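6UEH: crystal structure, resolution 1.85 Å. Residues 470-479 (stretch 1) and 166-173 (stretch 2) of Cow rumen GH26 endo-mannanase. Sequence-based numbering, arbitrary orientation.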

# COMPACT_ATOMS: atom_id res chain seq x y z
N ILE A 470 -14.40 -1.81 14.63
CA ILE A 470 -14.24 -2.11 13.21
C ILE A 470 -14.69 -3.54 12.89
O ILE A 470 -15.32 -3.77 11.87
CB ILE A 470 -12.79 -1.88 12.71
CG1 ILE A 470 -12.71 -2.05 11.19
CG2 ILE A 470 -11.79 -2.80 13.42
CD1 ILE A 470 -11.46 -1.48 10.57
N TYR A 471 -14.40 -4.48 13.78
CA TYR A 471 -14.77 -5.88 13.52
C TYR A 471 -16.28 -6.10 13.52
O TYR A 471 -16.77 -7.02 12.87
CB TYR A 471 -14.10 -6.80 14.54
CG TYR A 471 -12.84 -7.46 14.02
CD1 TYR A 471 -12.91 -8.64 13.30
CD2 TYR A 471 -11.59 -6.89 14.24
CE1 TYR A 471 -11.76 -9.25 12.81
CE2 TYR A 471 -10.44 -7.49 13.75
CZ TYR A 471 -10.53 -8.67 13.04
OH TYR A 471 -9.39 -9.27 12.55
N THR A 472 -17.02 -5.26 14.24
CA THR A 472 -18.48 -5.38 14.27
C THR A 472 -19.14 -4.35 13.36
O THR A 472 -20.36 -4.18 13.38
CB THR A 472 -19.05 -5.23 15.69
OG1 THR A 472 -18.86 -3.89 16.15
CG2 THR A 472 -18.36 -6.20 16.65
N SER A 473 -18.32 -3.66 12.57
CA SER A 473 -18.82 -2.65 11.64
C SER A 473 -19.38 -3.29 10.37
O SER A 473 -18.87 -4.31 9.91
CB SER A 473 -17.71 -1.67 11.27
OG SER A 473 -18.13 -0.79 10.24
N ASP A 474 -20.43 -2.69 9.81
CA ASP A 474 -21.00 -3.16 8.55
C ASP A 474 -19.98 -3.04 7.42
O ASP A 474 -20.03 -3.79 6.44
CB ASP A 474 -22.26 -2.38 8.19
CG ASP A 474 -23.43 -2.71 9.10
OD1 ASP A 474 -23.45 -3.83 9.65
OD2 ASP A 474 -24.33 -1.86 9.25
N TYR A 475 -19.06 -2.10 7.57
CA TYR A 475 -18.05 -1.84 6.55
C TYR A 475 -16.99 -2.94 6.51
O TYR A 475 -16.26 -3.09 5.52
CB TYR A 475 -17.40 -0.48 6.79
CG TYR A 475 -16.39 -0.08 5.74
CD1 TYR A 475 -16.79 0.32 4.47
CD2 TYR A 475 -15.02 -0.10 6.01
CE1 TYR A 475 -15.87 0.68 3.51
CE2 TYR A 475 -14.09 0.26 5.05
CZ TYR A 475 -14.53 0.65 3.80
OH TYR A 475 -13.61 1.01 2.84
N CYS A 476 -16.89 -3.73 7.57
CA CYS A 476 -15.84 -4.74 7.67
C CYS A 476 -16.35 -6.16 7.45
O CYS A 476 -17.29 -6.60 8.11
CB CYS A 476 -15.14 -4.64 9.02
SG CYS A 476 -13.83 -5.87 9.31
N ILE A 477 -15.72 -6.86 6.53
CA ILE A 477 -16.05 -8.25 6.25
C ILE A 477 -15.26 -9.18 7.16
O ILE A 477 -14.03 -9.12 7.21
CB ILE A 477 -15.78 -8.61 4.78
CG1 ILE A 477 -16.78 -7.89 3.88
CG2 ILE A 477 -15.86 -10.12 4.56
CD1 ILE A 477 -16.51 -8.04 2.41
N THR A 478 -15.97 -10.03 7.89
CA THR A 478 -15.33 -11.00 8.78
C THR A 478 -15.58 -12.41 8.24
O THR A 478 -16.20 -12.57 7.19
CB THR A 478 -15.85 -10.88 10.22
OG1 THR A 478 -17.23 -11.28 10.28
CG2 THR A 478 -15.72 -9.45 10.72
N LEU A 479 -15.10 -13.42 8.96
CA LEU A 479 -15.15 -14.81 8.48
C LEU A 479 -16.57 -15.26 8.12
O LEU A 479 -16.79 -15.89 7.08
CB LEU A 479 -14.56 -15.76 9.52
CG LEU A 479 -14.45 -17.23 9.11
CD1 LEU A 479 -13.68 -17.35 7.81
CD2 LEU A 479 -13.79 -18.06 10.20
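Stretch 2, residues 166-173: GKKIISGQ

Stretch 2 runs parallel to the end of stretch 1, as a neighbouring strand of the same sheet. Stretch 1 leaves a helix at Thr-472, makes a type I turn from Ser-473 to Cys-476, and is extended at Cys-476 and Ile-477. Stretch 2 is a loop up to Lys-168 and a strand at Ile-169 and Ile-170. The register pairs Cys-476 with Ile-169 (CA to CA 5.0 Å) and Ile-477 with Ile-170 (CA to CA 4.6 Å).

The backbone bonds follow the parallel pattern. Ile-169 N donates to Tyr-475 O at 2.9 Å. Ile-169 O accepts from Ile-477 N at 2.8 Å. Ser-171 N then donates to Ile-477 O at 2.9 Å. Cys-476 CA also lies 3.2 Å from Ile-169 O, a CA-H...O contact.

Ser-171 is in the p rotamer, chi1 55°. This places Ser-171 OG 2.7 Å from Ile-477 O, to which it donates, so one carbonyl takes both the amide and the hydroxyl of the same serine. Ser-171 CB packs 3.7 Å from Cys-476 SG and 3.6 Å from Tyr-471 CE1.

Ile-169 is t, t. Its side chain lies on the same sheet face as that of Cys-476, itself t. Ile-169 CG2 approaches Cys-476 CB at 4.4 Å and Tyr-475 CE2 at 3.5 Å. Ile-170 and Ile-477 share the other face. Both are m, t, and Ile-477 CD1 meets Ile-170 CG1 at 4.1 Å. Ile-477 CD1 also comes 3.7 Å from Lys-168 CB.

Tyr-475 has chi1 near 180° (t). Its CB points sideways, but the ring end comes nearer and lies along the backbone of stretch 2. Lys-168 CA sits over one ring face, 4.1 Å from the centroid of the Tyr-475 ring, in a CH-pi contact. Ile-169 N is over that face too. Tyr-475 CE1 is 3.3 Å from Lys-167 O.

Lys-168 starts away from stretch 1. With chi1 and chi2 both m and the last two angles t, the chain bends near its base and then runs extended. Lys-168 NZ thus reaches Asp-474 O and donates a hydrogen bond of 2.7 Å. The acceptor is the backbone carbonyl; the Asp-474 carboxylate leads away.

Tyr-471 has an off-rotamer chi1 of -98°. Its CB points sideways, while the ring end approaches stretch 2. Tyr-471 OH donates to a water at 2.7 Å. That water donates to Gly-172 O at 2.8 Å and to Gln-173 OE1 at 2.9 Å, linking the helix end to the later strand.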

# COMPACT_ATOMS: atom_id res chain seq x y z
N GLY A 166 -14.00 -1.21 -2.62
CA GLY A 166 -14.59 0.12 -2.60
C GLY A 166 -15.86 0.19 -1.76
O GLY A 166 -16.32 1.28 -1.42
N LYS A 167 -16.41 -0.97 -1.42
CA LYS A 167 -17.64 -1.03 -0.62
C LYS A 167 -17.36 -1.48 0.81
O LYS A 167 -18.06 -1.07 1.74
CB LYS A 167 -18.65 -1.98 -1.27
CG LYS A 167 -19.06 -1.62 -2.69
CD LYS A 167 -20.30 -2.38 -3.11
CE LYS A 167 -20.06 -3.23 -4.35
NZ LYS A 167 -19.67 -2.40 -5.54
N LYS A 168 -16.36 -2.33 0.98
CA LYS A 168 -16.02 -2.89 2.29
C LYS A 168 -14.51 -2.96 2.47
O LYS A 168 -13.75 -2.71 1.53
CB LYS A 168 -16.60 -4.30 2.46
CG LYS A 168 -18.07 -4.45 2.10
CD LYS A 168 -18.96 -3.97 3.22
CE LYS A 168 -20.42 -4.27 2.92
NZ LYS A 168 -21.30 -3.85 4.05
N ILE A 169 -14.08 -3.29 3.68
CA ILE A 169 -12.71 -3.72 3.91
C ILE A 169 -12.75 -5.10 4.58
O ILE A 169 -13.58 -5.36 5.45
CB ILE A 169 -11.91 -2.70 4.77
CG1 ILE A 169 -10.42 -3.06 4.78
CG2 ILE A 169 -12.46 -2.60 6.19
CD1 ILE A 169 -9.52 -1.99 5.37
N ILE A 170 -11.88 -5.99 4.14
CA ILE A 170 -11.88 -7.36 4.63
C ILE A 170 -10.92 -7.51 5.80
O ILE A 170 -9.77 -7.09 5.72
CB ILE A 170 -11.51 -8.35 3.52
CG1 ILE A 170 -12.43 -8.15 2.31
CG2 ILE A 170 -11.59 -9.79 4.02
CD1 ILE A 170 -12.07 -8.98 1.11
N SER A 171 -11.38 -8.11 6.90
CA SER A 171 -10.51 -8.31 8.05
C SER A 171 -9.46 -9.39 7.79
O SER A 171 -9.71 -10.34 7.05
CB SER A 171 -11.33 -8.66 9.30
OG SER A 171 -12.16 -9.79 9.06
N GLY A 172 -8.29 -9.24 8.40
CA GLY A 172 -7.22 -10.20 8.22
C GLY A 172 -6.29 -10.25 9.41
O GLY A 172 -6.26 -9.34 10.23
N GLN A 173 -5.52 -11.33 9.50
CA GLN A 173 -4.58 -11.51 10.61
C GLN A 173 -3.49 -12.51 10.24
O GLN A 173 -3.77 -13.60 9.74
CB GLN A 173 -5.31 -11.99 11.87
CG GLN A 173 -4.38 -12.25 13.05
CD GLN A 173 -3.66 -10.99 13.50
OE1 GLN A 173 -4.28 -9.94 13.67
NE2 GLN A 173 -2.35 -11.10 13.70
O HOH W 1 -6.79 -8.68 12.91